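Local atomic coordinates of glycinin A3B4 subunit (Glycine max, PDB entry 2D5F), a protein that serves as a seed storage globulin of the 11S family, laid down in soybean seeds and probably assembling from trimers into hexamers. Residues L331-A336 with L357-L362; I379-W384 with S452-D457. All coordinates share one frame; numbering follows the deposited sequence.

Contact 1 (L331-A336 with L357-L362); sequences LHENIA and LTLPAL
E333 and T358 meet where the glutamate chain crosses the threonine at about a right angle, CG of E333 lying 3.8 Å from CG2 of T358. Chi1 (-166°) sets CG anti to the backbone N, the chain bends at chi2, and CD and OE1 of E333 lie beside that methyl, 3.8 and 3.9 Å from CG2 of T358. Threonine suits this place, offering a methyl to the glutamate's aliphatic part. The L359 and E333 side chains run alongside each other in opposite senses, with CD1 of L359 4.1 Å from OE1 of E333 and close to the carbonyl O of H332. H332 N is buried here without a partner. The glycinin chain is a bicupin, and here strand 332-334, which pairs at the edge of the N-terminal sheet with strand 121-125, meets the loop between strand 349-354 and helix 362-365 of the second cupin. That loop makes a type I turn from L359 to L362 (L362 N to L359 O 3.0 Å), and CD2 of L331 touches CB of A361 at 3.9 Å. No hydrogen bond joins the two segments; the carboxylate forms salt bridges through OE1 with K330 and through OE2 with R340. An alanine in place of E333 would probably leave both cations without this mate and open a gap beside the T358 methyl. T358 also packs on K330 of the second subunit.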
ATOM      1  N   LEU B 331     -11.736 -17.507   5.167  1.00 18.33           N
ATOM      2  CA  LEU B 331     -11.742 -18.131   3.858  1.00 16.79           C
ATOM      3  C   LEU B 331     -13.071 -18.689   3.385  1.00 23.33           C
ATOM      4  O   LEU B 331     -13.116 -19.617   2.568  1.00 25.82           O
ATOM      5  CB  LEU B 331     -10.674 -19.224   3.813  1.00 20.22           C
ATOM      6  CG  LEU B 331      -9.234 -18.704   3.820  1.00 23.45           C
ATOM      7  CD1 LEU B 331      -8.263 -19.866   3.949  1.00 23.10           C
ATOM      8  CD2 LEU B 331      -8.974 -17.929   2.541  1.00 22.69           C
ATOM      9  N   HIS B 332     -14.159 -18.123   3.887  1.00 25.07           N
ATOM     10  CA  HIS B 332     -15.475 -18.566   3.471  1.00 27.52           C
ATOM     11  C   HIS B 332     -16.497 -17.478   3.756  1.00 31.29           C
ATOM     12  O   HIS B 332     -16.376 -16.725   4.726  1.00 28.72           O
ATOM     13  CB  HIS B 332     -15.828 -19.891   4.164  1.00 42.02           C
ATOM     14  CG  HIS B 332     -16.897 -19.776   5.203  1.00 39.99           C
ATOM     15  ND1 HIS B 332     -18.122 -20.391   5.072  1.00 42.61           N
ATOM     16  CD2 HIS B 332     -16.929 -19.112   6.381  1.00 46.13           C
ATOM     17  CE1 HIS B 332     -18.866 -20.109   6.125  1.00 44.76           C
ATOM     18  NE2 HIS B 332     -18.167 -19.334   6.935  1.00 49.95           N
ATOM     19  N   GLU B 333     -17.494 -17.388   2.885  1.00 29.08           N
ATOM     20  CA  GLU B 333     -18.531 -16.381   3.002  1.00 27.20           C
ATOM     21  C   GLU B 333     -19.776 -16.872   2.272  1.00 27.42           C
ATOM     22  O   GLU B 333     -19.670 -17.503   1.219  1.00 24.83           O
ATOM     23  CB  GLU B 333     -18.050 -15.084   2.340  1.00 23.29           C
ATOM     24  CG  GLU B 333     -18.878 -13.854   2.658  1.00 32.57           C
ATOM     25  CD  GLU B 333     -18.669 -13.384   4.085  1.00 42.28           C
ATOM     26  OE1 GLU B 333     -17.494 -13.266   4.494  1.00 51.42           O
ATOM     27  OE2 GLU B 333     -19.665 -13.131   4.794  1.00 53.27           O
ATOM     28  N   ASN B 334     -20.955 -16.594   2.819  1.00 21.70           N
ATOM     29  CA  ASN B 334     -22.168 -16.995   2.129  1.00 23.44           C
ATOM     30  C   ASN B 334     -22.343 -16.011   0.984  1.00 20.71           C
ATOM     31  O   ASN B 334     -22.082 -14.821   1.149  1.00 22.71           O
ATOM     32  CB  ASN B 334     -23.400 -16.901   3.022  1.00 23.08           C
ATOM     33  CG  ASN B 334     -24.670 -17.260   2.273  1.00 26.27           C
ATOM     34  OD1 ASN B 334     -24.992 -18.441   2.105  1.00 31.18           O
ATOM     35  ND2 ASN B 334     -25.380 -16.244   1.785  1.00 19.91           N
ATOM     36  N   ILE B 335     -22.769 -16.495  -0.177  1.00 21.55           N
ATOM     37  CA  ILE B 335     -22.975 -15.594  -1.309  1.00 23.45           C
ATOM     38  C   ILE B 335     -24.398 -15.656  -1.857  1.00 19.25           C
ATOM     39  O   ILE B 335     -24.884 -14.685  -2.432  1.00 22.66           O
ATOM     40  CB  ILE B 335     -22.005 -15.909  -2.481  1.00 20.56           C
ATOM     41  CG1 ILE B 335     -22.074 -14.795  -3.534  1.00 19.46           C
ATOM     42  CG2 ILE B 335     -22.382 -17.241  -3.132  1.00 24.12           C
ATOM     43  CD1 ILE B 335     -21.138 -14.999  -4.724  1.00 23.20           C
ATOM     44  N   ALA B 336     -25.066 -16.791  -1.661  1.00 22.32           N
ATOM     45  CA  ALA B 336     -26.403 -16.998  -2.203  1.00 23.02           C
ATOM     46  C   ALA B 336     -27.632 -16.574  -1.404  1.00 26.17           C
ATOM     47  O   ALA B 336     -28.704 -16.438  -1.989  1.00 27.07           O
ATOM     48  CB  ALA B 336     -26.553 -18.457  -2.624  1.00 20.48           C
ATOM     49  N   LEU B 357     -13.456  -6.749  -1.044  1.00 22.50           N
ATOM     50  CA  LEU B 357     -13.979  -5.810  -0.055  1.00 26.92           C
ATOM     51  C   LEU B 357     -14.805  -6.558   0.988  1.00 23.59           C
ATOM     52  O   LEU B 357     -15.143  -6.008   2.039  1.00 25.29           O
ATOM     53  CB  LEU B 357     -14.836  -4.726  -0.716  1.00 25.44           C
ATOM     54  CG  LEU B 357     -14.190  -3.843  -1.787  1.00 29.54           C
ATOM     55  CD1 LEU B 357     -15.178  -2.749  -2.147  1.00 37.69           C
ATOM     56  CD2 LEU B 357     -12.893  -3.223  -1.285  1.00 29.56           C
ATOM     57  N   THR B 358     -15.139  -7.809   0.694  1.00 23.96           N
ATOM     58  CA  THR B 358     -15.891  -8.632   1.636  1.00 28.29           C
ATOM     59  C   THR B 358     -14.985  -9.706   2.220  1.00 31.23           C
ATOM     60  O   THR B 358     -14.993  -9.957   3.423  1.00 37.30           O
ATOM     61  CB  THR B 358     -17.071  -9.325   0.967  1.00 36.49           C
ATOM     62  OG1 THR B 358     -18.079  -8.354   0.651  1.00 42.10           O
ATOM     63  CG2 THR B 358     -17.643 -10.394   1.900  1.00 45.73           C
ATOM     64  N   LEU B 359     -14.208 -10.339   1.353  1.00 22.62           N
ATOM     65  CA  LEU B 359     -13.282 -11.384   1.762  1.00 26.52           C
ATOM     66  C   LEU B 359     -11.899 -10.885   1.331  1.00 27.95           C
ATOM     67  O   LEU B 359     -11.460 -11.133   0.208  1.00 23.38           O
ATOM     68  CB  LEU B 359     -13.653 -12.690   1.050  1.00 32.69           C
ATOM     69  CG  LEU B 359     -13.233 -14.010   1.684  1.00 29.72           C
ATOM     70  CD1 LEU B 359     -13.688 -14.059   3.143  1.00 28.38           C
ATOM     71  CD2 LEU B 359     -13.848 -15.157   0.883  1.00 26.10           C
ATOM     72  N   PRO B 360     -11.197 -10.163   2.227  1.00 26.67           N
ATOM     73  CA  PRO B 360      -9.867  -9.606   1.957  1.00 20.68           C
ATOM     74  C   PRO B 360      -8.803 -10.535   1.392  1.00 20.06           C
ATOM     75  O   PRO B 360      -7.903 -10.084   0.685  1.00 22.25           O
ATOM     76  CB  PRO B 360      -9.466  -8.992   3.303  1.00 22.54           C
ATOM     77  CG  PRO B 360     -10.210  -9.800   4.285  1.00 29.20           C
ATOM     78  CD  PRO B 360     -11.564  -9.944   3.636  1.00 24.48           C
ATOM     79  N   ALA B 361      -8.896 -11.824   1.696  1.00 25.49           N
ATOM     80  CA  ALA B 361      -7.923 -12.787   1.185  1.00 28.25           C
ATOM     81  C   ALA B 361      -7.944 -12.830  -0.349  1.00 25.55           C
ATOM     82  O   ALA B 361      -6.941 -13.155  -0.988  1.00 26.46           O
ATOM     83  CB  ALA B 361      -8.217 -14.173   1.751  1.00 31.16           C
ATOM     84  N   LEU B 362      -9.085 -12.493  -0.935  1.00 19.82           N
ATOM     85  CA  LEU B 362      -9.230 -12.513  -2.383  1.00 19.15           C
ATOM     86  C   LEU B 362      -8.302 -11.532  -3.091  1.00 23.72           C
ATOM     87  O   LEU B 362      -7.969 -11.718  -4.260  1.00 21.71           O
ATOM     88  CB  LEU B 362     -10.689 -12.238  -2.762  1.00 17.44           C
ATOM     89  CG  LEU B 362     -11.644 -13.364  -2.347  1.00 17.00           C
ATOM     90  CD1 LEU B 362     -13.081 -12.966  -2.596  1.00 16.21           C
ATOM     91  CD2 LEU B 362     -11.286 -14.629  -3.117  1.00 18.07           C
TER

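Contact 2 (I379-W384 with S452-D457); sequences IYSPHW and SSYIKD
W384 and S453 face each other as an antiparallel hydrogen-bonded pair, with H383 and Y454 beside them as the non-hydrogen-bonded pair, in the curled sheet of the C-terminal cupin barrel. Packing is close here: the CA atoms of H383 and Y454 are only 3.9 Å apart. W384 N to S453 O and S453 N to W384 O, each 2.9 Å, tie the strands. CB of S453 sits over one face of the indole, 4.0 Å from the centroid of the six-membered ring in a CH-pi contact, while CG1 of I455 approaches the ring's edge, in plane, 3.9 Å from CZ3 of W384. A serine is small enough for CB and OG to sit close against the indole face, and the isoleucine, crossing the tryptophan at about a right angle, fills in beside the rim. W384 also stacks on Y62 of the third subunit and gives its NE1 proton to G128 O there, so the same ring serves the subunit interface. At the corner marked by P382, I455 N donates to P382 O with an N-H...O angle of 169°, at the start of helix 455-461, where Y454 is the N-cap. CB of P382 meets CD1 of I455.

The other side is looser and mediated by water. One water links S381 OG, P382 O and K456 N; a second bridges Y380 OH and S452 OG, which stand 4.3 Å apart. S381 OG is also hydrogen-bonded to P489 O, and K456 NZ to N486 O and G488 O.

The H383 ring, about 3 Å from a bound magnesium ion, is by contrast tightly held. Its CE1 stands 3.2 Å above the centre of the Y380 ring, and its hold comes from ND1, which donates to S381 O at 2.8 Å.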
ATOM      1  N   ILE B 379     -34.929 -10.243 -16.580  1.00 27.77           N
ATOM      2  CA  ILE B 379     -33.794  -9.956 -17.445  1.00 25.02           C
ATOM      3  C   ILE B 379     -32.627  -9.223 -16.790  1.00 26.68           C
ATOM      4  O   ILE B 379     -32.816  -8.284 -16.017  1.00 23.37           O
ATOM      5  CB  ILE B 379     -34.231  -9.109 -18.659  1.00 28.09           C
ATOM      6  CG1 ILE B 379     -35.177  -9.910 -19.556  1.00 27.74           C
ATOM      7  CG2 ILE B 379     -33.004  -8.647 -19.442  1.00 26.72           C
ATOM      8  CD1 ILE B 379     -35.718  -9.116 -20.729  1.00 21.90           C
ATOM      9  N   TYR B 380     -31.419  -9.680 -17.106  1.00 29.88           N
ATOM     10  CA  TYR B 380     -30.195  -9.038 -16.637  1.00 24.50           C
ATOM     11  C   TYR B 380     -29.726  -8.403 -17.953  1.00 22.27           C
ATOM     12  O   TYR B 380     -29.076  -9.058 -18.773  1.00 18.65           O
ATOM     13  CB  TYR B 380     -29.180 -10.077 -16.154  1.00 24.42           C
ATOM     14  CG  TYR B 380     -27.967  -9.496 -15.450  1.00 20.42           C
ATOM     15  CD1 TYR B 380     -27.584  -8.165 -15.642  1.00 19.73           C
ATOM     16  CD2 TYR B 380     -27.172 -10.295 -14.625  1.00 18.87           C
ATOM     17  CE1 TYR B 380     -26.438  -7.647 -15.031  1.00 19.85           C
ATOM     18  CE2 TYR B 380     -26.034  -9.795 -14.020  1.00 17.51           C
ATOM     19  CZ  TYR B 380     -25.669  -8.470 -14.225  1.00 27.24           C
ATOM     20  OH  TYR B 380     -24.531  -7.978 -13.623  1.00 23.01           O
ATOM     21  N   SER B 381     -30.093  -7.141 -18.158  1.00 22.16           N
ATOM     22  CA  SER B 381     -29.772  -6.427 -19.393  1.00 24.31           C
ATOM     23  C   SER B 381     -28.309  -6.482 -19.828  1.00 25.44           C
ATOM     24  O   SER B 381     -27.416  -6.725 -19.016  1.00 22.75           O
ATOM     25  CB  SER B 381     -30.238  -4.971 -19.286  1.00 21.21           C
ATOM     26  OG  SER B 381     -29.735  -4.346 -18.125  1.00 24.23           O
ATOM     27  N   PRO B 382     -28.049  -6.261 -21.131  1.00 24.75           N
ATOM     28  CA  PRO B 382     -26.696  -6.284 -21.690  1.00 22.78           C
ATOM     29  C   PRO B 382     -25.671  -5.551 -20.829  1.00 24.45           C
ATOM     30  O   PRO B 382     -25.800  -4.358 -20.553  1.00 21.27           O
ATOM     31  CB  PRO B 382     -26.886  -5.642 -23.063  1.00 26.89           C
ATOM     32  CG  PRO B 382     -28.241  -6.144 -23.452  1.00 23.25           C
ATOM     33  CD  PRO B 382     -29.037  -5.947 -22.180  1.00 23.46           C
ATOM     34  N   HIS B 383     -24.653  -6.294 -20.406  1.00 26.28           N
ATOM     35  CA  HIS B 383     -23.584  -5.763 -19.575  1.00 17.34           C
ATOM     36  C   HIS B 383     -22.294  -6.487 -19.938  1.00 19.44           C
ATOM     37  O   HIS B 383     -22.323  -7.499 -20.640  1.00 24.87           O
ATOM     38  CB  HIS B 383     -23.902  -6.003 -18.092  1.00 13.29           C
ATOM     39  CG  HIS B 383     -24.108  -7.446 -17.737  1.00 21.53           C
ATOM     40  ND1 HIS B 383     -25.256  -8.139 -18.058  1.00 18.06           N
ATOM     41  CD2 HIS B 383     -23.311  -8.326 -17.080  1.00 21.54           C
ATOM     42  CE1 HIS B 383     -25.161  -9.380 -17.612  1.00 19.18           C
ATOM     43  NE2 HIS B 383     -23.990  -9.520 -17.016  1.00 16.75           N
ATOM     44  N   TRP B 384     -21.165  -5.957 -19.476  1.00 17.96           N
ATOM     45  CA  TRP B 384     -19.872  -6.588 -19.718  1.00 18.70           C
ATOM     46  C   TRP B 384     -18.951  -6.349 -18.529  1.00 16.16           C
ATOM     47  O   TRP B 384     -19.198  -5.476 -17.697  1.00 19.13           O
ATOM     48  CB  TRP B 384     -19.232  -6.050 -20.999  1.00 15.54           C
ATOM     49  CG  TRP B 384     -18.624  -4.682 -20.868  1.00 22.96           C
ATOM     50  CD1 TRP B 384     -17.347  -4.385 -20.488  1.00 23.37           C
ATOM     51  CD2 TRP B 384     -19.268  -3.429 -21.123  1.00 18.51           C
ATOM     52  NE1 TRP B 384     -17.155  -3.024 -20.497  1.00 20.79           N
ATOM     53  CE2 TRP B 384     -18.319  -2.414 -20.881  1.00 15.68           C
ATOM     54  CE3 TRP B 384     -20.558  -3.067 -21.532  1.00 23.45           C
ATOM     55  CZ2 TRP B 384     -18.617  -1.054 -21.034  1.00 25.74           C
ATOM     56  CZ3 TRP B 384     -20.855  -1.714 -21.683  1.00 29.10           C
ATOM     57  CH2 TRP B 384     -19.888  -0.727 -21.435  1.00 24.32           C
ATOM     58  N   SER B 452     -18.233  -4.482 -13.513  1.00 19.40           N
ATOM     59  CA  SER B 452     -19.005  -4.603 -14.734  1.00 20.03           C
ATOM     60  C   SER B 452     -19.752  -3.308 -15.012  1.00 16.17           C
ATOM     61  O   SER B 452     -19.827  -2.409 -14.175  1.00 17.23           O
ATOM     62  CB  SER B 452     -20.010  -5.750 -14.613  1.00 21.37           C
ATOM     63  OG  SER B 452     -21.024  -5.414 -13.684  1.00 28.13           O
ATOM     64  N   SER B 453     -20.305  -3.219 -16.207  1.00 21.59           N
ATOM     65  CA  SER B 453     -21.066  -2.049 -16.594  1.00 21.50           C
ATOM     66  C   SER B 453     -22.253  -2.547 -17.402  1.00 18.99           C
ATOM     67  O   SER B 453     -22.119  -3.502 -18.163  1.00 18.99           O
ATOM     68  CB  SER B 453     -20.202  -1.118 -17.447  1.00 21.27           C
ATOM     69  OG  SER B 453     -20.959  -0.016 -17.919  1.00 27.73           O
ATOM     70  N   TYR B 454     -23.421  -1.942 -17.209  1.00 18.54           N
ATOM     71  CA  TYR B 454     -24.583  -2.343 -17.993  1.00 20.77           C
ATOM     72  C   TYR B 454     -24.930  -1.184 -18.936  1.00 17.94           C
ATOM     73  O   TYR B 454     -24.820  -0.012 -18.571  1.00 19.04           O
ATOM     74  CB  TYR B 454     -25.756  -2.760 -17.094  1.00 16.50           C
ATOM     75  CG  TYR B 454     -26.289  -1.737 -16.112  1.00 25.68           C
ATOM     76  CD1 TYR B 454     -27.568  -1.188 -16.278  1.00 22.64           C
ATOM     77  CD2 TYR B 454     -25.564  -1.380 -14.976  1.00 22.48           C
ATOM     78  CE1 TYR B 454     -28.111  -0.320 -15.338  1.00 20.49           C
ATOM     79  CE2 TYR B 454     -26.098  -0.507 -14.025  1.00 18.77           C
ATOM     80  CZ  TYR B 454     -27.372   0.017 -14.211  1.00 25.91           C
ATOM     81  OH  TYR B 454     -27.908   0.873 -13.272  1.00 23.76           O
ATOM     82  N   ILE B 455     -25.308  -1.515 -20.164  1.00 18.08           N
ATOM     83  CA  ILE B 455     -25.579  -0.491 -21.158  1.00 17.44           C
ATOM     84  C   ILE B 455     -26.640   0.550 -20.806  1.00 16.62           C
ATOM     85  O   ILE B 455     -26.508   1.706 -21.195  1.00 21.83           O
ATOM     86  CB  ILE B 455     -25.852  -1.146 -22.529  1.00 18.69           C
ATOM     87  CG1 ILE B 455     -24.582  -1.896 -22.960  1.00 17.70           C
ATOM     88  CG2 ILE B 455     -26.231  -0.085 -23.573  1.00 21.03           C
ATOM     89  CD1 ILE B 455     -24.663  -2.649 -24.272  1.00 24.63           C
ATOM     90  N   LYS B 456     -27.675   0.174 -20.066  1.00 19.56           N
ATOM     91  CA  LYS B 456     -28.685   1.166 -19.681  1.00 24.96           C
ATOM     92  C   LYS B 456     -27.988   2.322 -18.952  1.00 26.58           C
ATOM     93  O   LYS B 456     -28.228   3.494 -19.239  1.00 23.45           O
ATOM     94  CB  LYS B 456     -29.735   0.554 -18.749  1.00 22.55           C
ATOM     95  CG  LYS B 456     -30.625  -0.491 -19.391  1.00 41.13           C
ATOM     96  CD  LYS B 456     -31.599  -1.085 -18.376  1.00 42.09           C
ATOM     97  CE  LYS B 456     -32.491  -0.002 -17.767  1.00 52.87           C
ATOM     98  NZ  LYS B 456     -33.351  -0.535 -16.673  1.00 43.08           N
ATOM     99  N   ASP B 457     -27.118   1.976 -18.009  1.00 25.91           N
ATOM    100  CA  ASP B 457     -26.386   2.969 -17.235  1.00 21.06           C
ATOM    101  C   ASP B 457     -25.449   3.781 -18.127  1.00 22.55           C
ATOM    102  O   ASP B 457     -25.180   4.953 -17.859  1.00 24.82           O
ATOM    103  CB  ASP B 457     -25.595   2.272 -16.125  1.00 25.54           C
ATOM    104  CG  ASP B 457     -24.791   3.241 -15.281  1.00 22.84           C
ATOM    105  OD1 ASP B 457     -25.395   4.085 -14.586  1.00 27.20           O
ATOM    106  OD2 ASP B 457     -23.548   3.158 -15.319  1.00 27.84           O
TER
HETATM  107  O   HOH W   1     -23.811  -5.238 -14.601  1.00 37.16           O
HETATM  108  O   HOH W   2     -28.155  -2.816 -19.889  1.00 25.67           O

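Contact 1 closes before contact 2 opens along the chain, and their centres lie 24 Å apart, with nearest atoms about 12 Å from each other. All four segments belong to the second cupin family region, but strand 332-334 pairs into the N-terminal sheet, 357-362 is a loop, and contact 2 joins the curled C-terminal sheet to the start of helix 455-461. Contact 1 is nearer the middle of the chain, at the seam between the two cupin units, and also touches the second subunit. Contact 2 lies farther out, at the interface with the second and third subunits, so the two contacts mark a seam within the chain and a boundary between chains.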